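Local coordinates for haloacid dehalogenase-like hydrolase (Klebsiella pneumoniae subsp. pneumoniae, PDB 3PGV), which probably acts as a metal-dependent phosphatase of the Cof family within the haloacid dehalogenase-like superfamily, and binds a calcium ion in this crystal, at residues 165-179 with 194-206. Residues are numbered along the deposited sequence; the frame is centred on the assembly and turned at random.
Sequences KVFFTCEDHEHLLPL and SFSTLTCLEVMAG
Val166 and Phe168 exchange paired backbone hydrogen bonds with Val203 and Leu201, joining 165-169 and 200-205 as antiparallel neighbours in the six-stranded sheet of the cap domain expected of this family. A fifth bond, Cys170 N to Thr199 O at 3.0 Å, continues the pairing to the type I turn Thr197-Cys200.

Polar side chains meet on the face carrying Phe167 and Glu202. The extended Lys165 brings NZ to 2.6 Å from Glu202 OE1, a salt bridge entering 36° out of the carboxylate plane. Glu202 OE2 accepts from Ser196 OG on its anti side, and Lys165 NZ also donates to Gly62 O. On the same face Cys200 SG sits obliquely beside the Phe167 ring, 3.6 Å from CD2.

Helix 173-187 covers the face carrying Phe168, Leu201 and Val203. With its CG anti to the backbone N (chi1 169°), the His173 ring reaches Leu198, where ND1 donates to Leu198 O at 2.7 Å, in the carbonyl plane and on a lone pair. Leu198 CD2 lies over the centre of the same imidazole, a CH-pi contact.

Apolar packing centres on Phe195, sandwiched between Leu201 CD1 over one face and His173 CE1 over the other; Leu176 CB lies 3.7 Å from Phe195 CE1, at the ring edge. Leu201 CD2 approaches Leu179 CG (4.1 Å), while Val203 CG2 meets the edge of Phe168.

Chemically, the two faces differ: apolar packing plus one imidazole-to-carbonyl bond holds the helix, whereas bonds from Lys165 and Ser196 fix the buried Glu202 carboxylate in place, its side chain about 9 Å from that of Asp29, a calcium ligand.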
loop_
_atom_site.group_PDB
_atom_site.type_symbol
_atom_site.label_atom_id
_atom_site.label_comp_id
_atom_site.label_asym_id
_atom_site.label_seq_id
_atom_site.Cartn_x
_atom_site.Cartn_y
_atom_site.Cartn_z
ATOM N N LYS A 165 -1.053 9.375 5.857
ATOM C CA LYS A 165 -2.249 8.591 6.127
ATOM C C LYS A 165 -2.592 8.504 7.602
ATOM O O LYS A 165 -1.726 8.656 8.455
ATOM C CB LYS A 165 -2.162 7.179 5.510
ATOM C CG LYS A 165 -1.176 6.257 6.179
ATOM C CD LYS A 165 -1.300 4.857 5.606
ATOM C CE LYS A 165 -0.521 3.851 6.396
ATOM N NZ LYS A 165 -0.668 2.491 5.848
ATOM N N VAL A 166 -3.875 8.280 7.891
ATOM C CA VAL A 166 -4.361 7.952 9.222
ATOM C C VAL A 166 -4.986 6.561 9.122
ATOM O O VAL A 166 -5.672 6.274 8.133
ATOM C CB VAL A 166 -5.388 9.003 9.759
ATOM C CG1 VAL A 166 -5.959 8.570 11.124
ATOM C CG2 VAL A 166 -4.762 10.391 9.846
ATOM N N PHE A 167 -4.680 5.668 10.065
ATOM C CA PHE A 167 -5.262 4.321 10.030
ATOM C C PHE A 167 -5.795 3.869 11.365
ATOM O O PHE A 167 -5.201 4.136 12.402
ATOM C CB PHE A 167 -4.303 3.294 9.406
ATOM C CG PHE A 167 -2.932 3.185 10.042
ATOM C CD1 PHE A 167 -1.943 4.124 9.765
ATOM C CD2 PHE A 167 -2.584 2.067 10.791
ATOM C CE1 PHE A 167 -0.662 3.991 10.301
ATOM C CE2 PHE A 167 -1.298 1.925 11.308
ATOM C CZ PHE A 167 -0.342 2.885 11.054
ATOM N N PHE A 168 -6.967 3.253 11.342
ATOM C CA PHE A 168 -7.669 2.820 12.534
ATOM C C PHE A 168 -7.554 1.335 12.697
ATOM O O PHE A 168 -7.945 0.583 11.795
ATOM C CB PHE A 168 -9.145 3.257 12.465
ATOM C CG PHE A 168 -9.306 4.742 12.209
ATOM C CD1 PHE A 168 -9.272 5.653 13.260
ATOM C CD2 PHE A 168 -9.429 5.233 10.910
ATOM C CE1 PHE A 168 -9.370 7.027 13.019
ATOM C CE2 PHE A 168 -9.524 6.605 10.670
ATOM C CZ PHE A 168 -9.503 7.494 11.726
ATOM N N THR A 169 -6.917 0.890 13.800
ATOM C CA THR A 169 -6.743 -0.540 14.078
ATOM C C THR A 169 -7.739 -1.008 15.123
ATOM O O THR A 169 -7.971 -0.312 16.110
ATOM C CB THR A 169 -5.273 -0.873 14.433
ATOM O OG1 THR A 169 -4.874 -0.084 15.547
ATOM C CG2 THR A 169 -4.307 -0.630 13.250
ATOM N N CYS A 170 -8.393 -2.143 14.861
ATOM C CA CYS A 170 -9.427 -2.719 15.719
ATOM C C CYS A 170 -9.532 -4.221 15.422
ATOM O O CYS A 170 -9.695 -4.594 14.273
ATOM C CB CYS A 170 -10.764 -2.009 15.489
ATOM S SG CYS A 170 -12.155 -2.716 16.409
ATOM N N GLU A 171 -9.461 -5.074 16.459
ATOM C CA GLU A 171 -9.573 -6.530 16.304
ATOM C C GLU A 171 -10.935 -6.938 15.722
ATOM O O GLU A 171 -11.026 -7.929 14.995
ATOM C CB GLU A 171 -9.330 -7.238 17.652
ATOM C CG GLU A 171 -7.895 -7.106 18.148
ATOM C CD GLU A 171 -7.625 -7.701 19.518
ATOM O OE1 GLU A 171 -8.285 -7.277 20.495
ATOM O OE2 GLU A 171 -6.692 -8.531 19.627
ATOM N N ASP A 172 -11.991 -6.163 16.035
ATOM C CA ASP A 172 -13.346 -6.430 15.549
ATOM C C ASP A 172 -13.559 -5.731 14.189
ATOM O O ASP A 172 -13.779 -4.519 14.146
ATOM C CB ASP A 172 -14.386 -5.959 16.593
ATOM C CG ASP A 172 -15.846 -6.272 16.263
ATOM O OD1 ASP A 172 -16.118 -6.724 15.129
ATOM O OD2 ASP A 172 -16.722 -6.007 17.126
ATOM N N HIS A 173 -13.438 -6.500 13.078
ATOM C CA HIS A 173 -13.614 -5.996 11.716
ATOM C C HIS A 173 -14.978 -5.343 11.521
ATOM O O HIS A 173 -15.061 -4.269 10.922
ATOM C CB HIS A 173 -13.428 -7.124 10.685
ATOM C CG HIS A 173 -13.842 -6.731 9.297
ATOM N ND1 HIS A 173 -13.143 -5.775 8.580
ATOM C CD2 HIS A 173 -14.888 -7.154 8.555
ATOM C CE1 HIS A 173 -13.794 -5.638 7.435
ATOM N NE2 HIS A 173 -14.840 -6.452 7.367
ATOM N N GLU A 174 -16.051 -6.007 12.001
ATOM C CA GLU A 174 -17.416 -5.522 11.871
ATOM C C GLU A 174 -17.595 -4.144 12.513
ATOM O O GLU A 174 -18.437 -3.374 12.069
ATOM C CB GLU A 174 -18.420 -6.534 12.472
ATOM C CG GLU A 174 -18.681 -7.767 11.606
ATOM C CD GLU A 174 -17.517 -8.733 11.414
ATOM O OE1 GLU A 174 -16.675 -8.869 12.337
ATOM O OE2 GLU A 174 -17.497 -9.413 10.365
ATOM N N HIS A 175 -16.801 -3.836 13.558
ATOM C CA HIS A 175 -16.876 -2.547 14.245
ATOM C C HIS A 175 -16.300 -1.397 13.377
ATOM O O HIS A 175 -16.736 -0.252 13.516
ATOM C CB HIS A 175 -16.163 -2.623 15.605
ATOM C CG HIS A 175 -16.333 -1.396 16.440
ATOM N ND1 HIS A 175 -17.534 -1.110 17.070
ATOM C CD2 HIS A 175 -15.437 -0.441 16.756
ATOM C CE1 HIS A 175 -17.341 0.031 17.709
ATOM N NE2 HIS A 175 -16.093 0.462 17.570
ATOM N N LEU A 176 -15.360 -1.724 12.447
ATOM C CA LEU A 176 -14.743 -0.740 11.546
ATOM C C LEU A 176 -15.630 -0.389 10.356
ATOM O O LEU A 176 -15.512 0.713 9.811
ATOM C CB LEU A 176 -13.367 -1.237 11.046
ATOM C CG LEU A 176 -12.238 -1.269 12.088
ATOM C CD1 LEU A 176 -10.977 -1.902 11.507
ATOM C CD2 LEU A 176 -11.941 0.123 12.617
ATOM N N LEU A 177 -16.509 -1.328 9.932
ATOM C CA LEU A 177 -17.400 -1.117 8.774
ATOM C C LEU A 177 -18.267 0.173 8.857
ATOM O O LEU A 177 -18.280 0.948 7.894
ATOM C CB LEU A 177 -18.267 -2.358 8.510
ATOM C CG LEU A 177 -17.506 -3.578 7.979
ATOM C CD1 LEU A 177 -18.374 -4.817 8.006
ATOM C CD2 LEU A 177 -16.959 -3.322 6.576
ATOM N N PRO A 178 -18.968 0.458 10.002
ATOM C CA PRO A 178 -19.753 1.704 10.076
ATOM C C PRO A 178 -18.868 2.958 10.076
ATOM O O PRO A 178 -19.311 4.015 9.616
ATOM C CB PRO A 178 -20.546 1.556 11.386
ATOM C CG PRO A 178 -20.437 0.115 11.749
ATOM C CD PRO A 178 -19.126 -0.342 11.226
ATOM N N LEU A 179 -17.599 2.839 10.572
ATOM C CA LEU A 179 -16.655 3.963 10.563
ATOM C C LEU A 179 -16.224 4.276 9.123
ATOM O O LEU A 179 -16.086 5.457 8.757
ATOM C CB LEU A 179 -15.421 3.669 11.462
ATOM C CG LEU A 179 -14.321 4.787 11.522
ATOM C CD1 LEU A 179 -14.886 6.101 12.008
ATOM C CD2 LEU A 179 -13.141 4.358 12.410
ATOM N N SER A 194 -9.761 3.099 2.665
ATOM C CA SER A 194 -9.557 1.699 2.277
ATOM C C SER A 194 -9.145 0.836 3.439
ATOM O O SER A 194 -8.254 1.219 4.203
ATOM C CB SER A 194 -8.501 1.591 1.175
ATOM O OG SER A 194 -8.934 2.177 -0.038
ATOM N N PHE A 195 -9.682 -0.398 3.503
ATOM C CA PHE A 195 -9.143 -1.411 4.408
ATOM C C PHE A 195 -7.851 -1.963 3.791
ATOM O O PHE A 195 -7.758 -2.065 2.574
ATOM C CB PHE A 195 -10.139 -2.578 4.587
ATOM C CG PHE A 195 -11.233 -2.351 5.600
ATOM C CD1 PHE A 195 -11.033 -2.655 6.943
ATOM C CD2 PHE A 195 -12.495 -1.936 5.201
ATOM C CE1 PHE A 195 -12.051 -2.488 7.867
ATOM C CE2 PHE A 195 -13.512 -1.767 6.128
ATOM C CZ PHE A 195 -13.286 -2.041 7.456
ATOM N N SER A 196 -6.881 -2.335 4.612
ATOM C CA SER A 196 -5.735 -3.111 4.144
ATOM C C SER A 196 -5.973 -4.551 4.626
ATOM O O SER A 196 -6.503 -5.362 3.866
ATOM C CB SER A 196 -4.421 -2.536 4.682
ATOM O OG SER A 196 -4.451 -2.371 6.088
ATOM N N THR A 197 -5.828 -4.790 5.940
ATOM C CA THR A 197 -6.271 -6.035 6.549
ATOM C C THR A 197 -7.712 -5.816 7.032
ATOM O O THR A 197 -8.220 -4.706 6.914
ATOM C CB THR A 197 -5.339 -6.437 7.708
ATOM O OG1 THR A 197 -5.449 -5.472 8.762
ATOM C CG2 THR A 197 -3.881 -6.598 7.266
ATOM N N LEU A 198 -8.358 -6.847 7.598
ATOM C CA LEU A 198 -9.717 -6.690 8.137
ATOM C C LEU A 198 -9.714 -5.778 9.369
ATOM O O LEU A 198 -10.760 -5.230 9.742
ATOM C CB LEU A 198 -10.319 -8.067 8.535
ATOM C CG LEU A 198 -10.706 -9.028 7.406
ATOM C CD1 LEU A 198 -11.467 -10.208 7.963
ATOM C CD2 LEU A 198 -11.560 -8.347 6.376
ATOM N N THR A 199 -8.553 -5.664 10.025
ATOM C CA THR A 199 -8.408 -4.961 11.296
ATOM C C THR A 199 -7.767 -3.598 11.147
ATOM O O THR A 199 -7.452 -2.962 12.157
ATOM C CB THR A 199 -7.591 -5.823 12.265
ATOM O OG1 THR A 199 -6.330 -6.114 11.655
ATOM C CG2 THR A 199 -8.315 -7.119 12.653
ATOM N N CYS A 200 -7.537 -3.149 9.904
ATOM C CA CYS A 200 -6.876 -1.871 9.670
ATOM C C CYS A 200 -7.589 -1.059 8.601
ATOM O O CYS A 200 -7.534 -1.402 7.423
ATOM C CB CYS A 200 -5.406 -2.083 9.331
ATOM S SG CYS A 200 -4.453 -0.554 9.209
ATOM N N LEU A 201 -8.313 -0.009 9.024
ATOM C CA LEU A 201 -9.060 0.877 8.124
ATOM C C LEU A 201 -8.255 2.139 7.891
ATOM O O LEU A 201 -7.983 2.872 8.841
ATOM C CB LEU A 201 -10.435 1.212 8.745
ATOM C CG LEU A 201 -11.374 2.088 7.895
ATOM C CD1 LEU A 201 -11.647 1.445 6.525
ATOM C CD2 LEU A 201 -12.663 2.356 8.629
ATOM N N GLU A 202 -7.819 2.367 6.638
ATOM C CA GLU A 202 -6.891 3.451 6.306
ATOM C C GLU A 202 -7.530 4.602 5.578
ATOM O O GLU A 202 -8.475 4.407 4.793
ATOM C CB GLU A 202 -5.696 2.909 5.511
ATOM C CG GLU A 202 -5.151 1.613 6.097
ATOM C CD GLU A 202 -3.757 1.226 5.667
ATOM O OE1 GLU A 202 -3.073 2.059 5.032
ATOM O OE2 GLU A 202 -3.302 0.143 6.082
ATOM N N VAL A 203 -7.003 5.828 5.813
ATOM C CA VAL A 203 -7.507 7.033 5.153
ATOM C C VAL A 203 -6.372 7.809 4.547
ATOM O O VAL A 203 -5.457 8.224 5.258
ATOM C CB VAL A 203 -8.374 7.931 6.098
ATOM C CG1 VAL A 203 -9.015 9.077 5.317
ATOM C CG2 VAL A 203 -9.441 7.109 6.816
HETATM N N MSE A 204 -6.423 8.007 3.227
HETATM C CA MSE A 204 -5.470 8.837 2.496
HETATM C C MSE A 204 -6.235 9.998 1.862
HETATM O O MSE A 204 -7.469 9.993 1.860
HETATM C CB MSE A 204 -4.756 8.014 1.389
HETATM C CG MSE A 204 -3.659 7.085 1.906
HETATM SE SE MSE A 204 -4.320 5.586 2.952
HETATM C CE MSE A 204 -5.619 4.776 1.648
ATOM N N ALA A 205 -5.514 10.988 1.300
ATOM C CA ALA A 205 -6.167 12.129 0.618
ATOM C C ALA A 205 -6.898 11.637 -0.598
ATOM O O ALA A 205 -6.516 10.616 -1.174
ATOM C CB ALA A 205 -5.121 13.158 0.205
ATOM N N GLY A 206 -7.957 12.345 -0.986
ATOM C CA GLY A 206 -8.687 12.027 -2.200
ATOM C C GLY A 206 -7.791 12.142 -3.411
ATOM O O GLY A 206 -7.006 13.095 -3.520
#